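Side-chain contact in protein virB8 (Agrobacterium tumefaciens, PDB 2CC3), which is part of a type IV secretion system and is thought to help direct T-DNA transfer from the bacterium to plant cells: residues I76-V81 and Q86-K91. Sequence-based numbering, arbitrary orientation.
Sequences IASNDV and QQIRYK
R89 O is gripped by two backbone donors, I76 N at 2.8 Å and A77 N at 3.1 Å, both on the same face of its carbonyl plane. I76 and A77 thus both face R89 in a classic beta bulge, a type that the helix-like psi of I76 (-55°) supports. Beyond the bulge regular antiparallel pairing resumes: N79 and Q87 form a hydrogen-bonded pair, with Q87 N to N79 O at 2.8 Å.

The side chain of Q86 runs across to the partner strand, its CG anti to the backbone N (chi1 -155°), and divides its amide between two neighbours. Q86 NE2 donates to D80 OD1 at 3.1 Å, lying above the carboxylate, whose plane stands 79° from that of the amide. Q86 OE1 accepts from a water that in turn accepts from S78 OG, so the amide is tied to strand 69-82 directly at NE2 and through water at OE1. N12 of helix 6-23 also bonds Q86 NE2, and H75 bonds S78 OG. Near the bulge, I76 CD1 lies 3.7 Å from K91 N.

In this periplasmic domain the segments belong to the hairpin of strands 69-82, outermost within this chain, and 85-96. I88 packs on W16 and V19 of helix 6-23, while strand 102-114 flanks 86-91 on its other edge.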
loop_
_atom_site.group_PDB
_atom_site.type_symbol
_atom_site.label_atom_id
_atom_site.label_comp_id
_atom_site.label_asym_id
_atom_site.label_seq_id
_atom_site.Cartn_x
_atom_site.Cartn_y
_atom_site.Cartn_z
ATOM N N ILE A 76 13.496 -3.521 -8.833
ATOM C CA ILE A 76 14.461 -4.367 -9.546
ATOM C C ILE A 76 15.263 -5.239 -8.589
ATOM O O ILE A 76 15.258 -6.459 -8.741
ATOM C CB ILE A 76 15.370 -3.579 -10.472
ATOM C CG1 ILE A 76 14.562 -2.977 -11.618
ATOM C CG2 ILE A 76 16.567 -4.465 -10.930
ATOM C CD1 ILE A 76 15.291 -1.869 -12.343
ATOM N N ALA A 77 15.921 -4.648 -7.588
ATOM C CA ALA A 77 16.673 -5.481 -6.596
ATOM C C ALA A 77 16.743 -4.831 -5.209
ATOM O O ALA A 77 16.692 -3.621 -5.104
ATOM C CB ALA A 77 18.103 -5.799 -7.139
ATOM N N SER A 78 16.841 -5.633 -4.146
ATOM C CA SER A 78 17.171 -5.099 -2.814
ATOM C C SER A 78 18.428 -5.763 -2.303
ATOM O O SER A 78 18.508 -6.988 -2.285
ATOM C CB SER A 78 16.042 -5.308 -1.802
ATOM O OG SER A 78 14.935 -4.557 -2.183
ATOM N N ASN A 79 19.399 -4.953 -1.876
ATOM C CA ASN A 79 20.692 -5.482 -1.441
ATOM C C ASN A 79 21.033 -4.875 -0.088
ATOM O O ASN A 79 21.025 -3.649 0.063
ATOM C CB ASN A 79 21.795 -5.200 -2.499
ATOM C CG ASN A 79 21.318 -5.455 -3.955
ATOM O OD1 ASN A 79 21.050 -6.598 -4.355
ATOM N ND2 ASN A 79 21.198 -4.375 -4.745
ATOM N N ASP A 80 21.287 -5.725 0.905
ATOM C CA ASP A 80 21.721 -5.243 2.210
ATOM C C ASP A 80 23.211 -4.965 2.148
ATOM O O ASP A 80 23.994 -5.846 1.837
ATOM C CB ASP A 80 21.383 -6.241 3.324
ATOM C CG ASP A 80 19.890 -6.469 3.468
ATOM O OD1 ASP A 80 19.238 -5.782 4.283
ATOM O OD2 ASP A 80 19.364 -7.328 2.745
ATOM N N VAL A 81 23.600 -3.722 2.387
ATOM C CA VAL A 81 25.016 -3.370 2.322
ATOM C C VAL A 81 25.706 -3.531 3.681
ATOM O O VAL A 81 26.775 -4.132 3.764
ATOM C CB VAL A 81 25.270 -1.977 1.673
ATOM C CG1 VAL A 81 25.899 -2.145 0.302
ATOM C CG2 VAL A 81 24.000 -1.184 1.559
ATOM N N GLN A 86 20.162 -0.524 3.203
ATOM C CA GLN A 86 19.754 -1.329 2.101
ATOM C C GLN A 86 19.817 -0.416 0.880
ATOM O O GLN A 86 19.512 0.793 0.988
ATOM C CB GLN A 86 18.342 -1.908 2.317
ATOM C CG GLN A 86 18.085 -3.201 1.522
ATOM C CD GLN A 86 16.732 -3.891 1.841
ATOM O OE1 GLN A 86 15.665 -3.435 1.395
ATOM N NE2 GLN A 86 16.790 -5.018 2.574
ATOM N N GLN A 87 20.275 -0.970 -0.247
ATOM C CA GLN A 87 20.137 -0.276 -1.507
ATOM C C GLN A 87 19.065 -0.962 -2.321
ATOM O O GLN A 87 18.991 -2.195 -2.361
ATOM C CB GLN A 87 21.472 -0.212 -2.273
ATOM C CG GLN A 87 22.417 0.802 -1.683
ATOM C CD GLN A 87 23.694 0.979 -2.468
ATOM O OE1 GLN A 87 24.573 0.116 -2.464
ATOM N NE2 GLN A 87 23.818 2.116 -3.124
ATOM N N ILE A 88 18.237 -0.147 -2.966
ATOM C CA ILE A 88 17.104 -0.623 -3.756
ATOM C C ILE A 88 17.133 -0.045 -5.150
ATOM O O ILE A 88 16.972 1.175 -5.321
ATOM C CB ILE A 88 15.758 -0.241 -3.088
ATOM C CG1 ILE A 88 15.656 -0.876 -1.707
ATOM C CG2 ILE A 88 14.588 -0.657 -3.979
ATOM C CD1 ILE A 88 14.453 -0.462 -0.941
ATOM N N ARG A 89 17.307 -0.921 -6.142
ATOM C CA ARG A 89 17.291 -0.533 -7.535
ATOM C C ARG A 89 15.855 -0.622 -8.043
ATOM O O ARG A 89 15.180 -1.608 -7.768
ATOM C CB ARG A 89 18.184 -1.465 -8.353
ATOM C CG ARG A 89 18.631 -0.889 -9.684
ATOM C CD ARG A 89 20.115 -0.494 -9.694
ATOM N NE ARG A 89 20.414 0.506 -10.732
ATOM C CZ ARG A 89 20.518 0.253 -12.032
ATOM N NH1 ARG A 89 20.326 -0.957 -12.528
ATOM N NH2 ARG A 89 20.787 1.234 -12.862
ATOM N N TYR A 90 15.388 0.402 -8.769
ATOM C CA TYR A 90 14.028 0.418 -9.265
ATOM C C TYR A 90 13.987 1.178 -10.549
ATOM O O TYR A 90 14.818 2.031 -10.778
ATOM C CB TYR A 90 13.027 1.034 -8.235
ATOM C CG TYR A 90 13.311 2.466 -7.834
ATOM C CD1 TYR A 90 12.661 3.517 -8.442
ATOM C CD2 TYR A 90 14.248 2.754 -6.843
ATOM C CE1 TYR A 90 12.939 4.821 -8.097
ATOM C CE2 TYR A 90 14.525 4.037 -6.484
ATOM C CZ TYR A 90 13.880 5.081 -7.120
ATOM O OH TYR A 90 14.166 6.382 -6.745
ATOM N N LYS A 91 13.016 0.840 -11.384
ATOM C CA LYS A 91 12.721 1.546 -12.612
ATOM C C LYS A 91 11.589 2.501 -12.374
ATOM O O LYS A 91 10.577 2.138 -11.746
ATOM C CB LYS A 91 12.305 0.536 -13.685
ATOM C CG LYS A 91 11.895 1.153 -15.024
ATOM C CD LYS A 91 11.826 0.054 -16.081
ATOM C CE LYS A 91 11.057 0.480 -17.344
ATOM N NZ LYS A 91 9.707 -0.163 -17.480
HETATM O O HOH W 1 13.441 -4.074 -0.285
#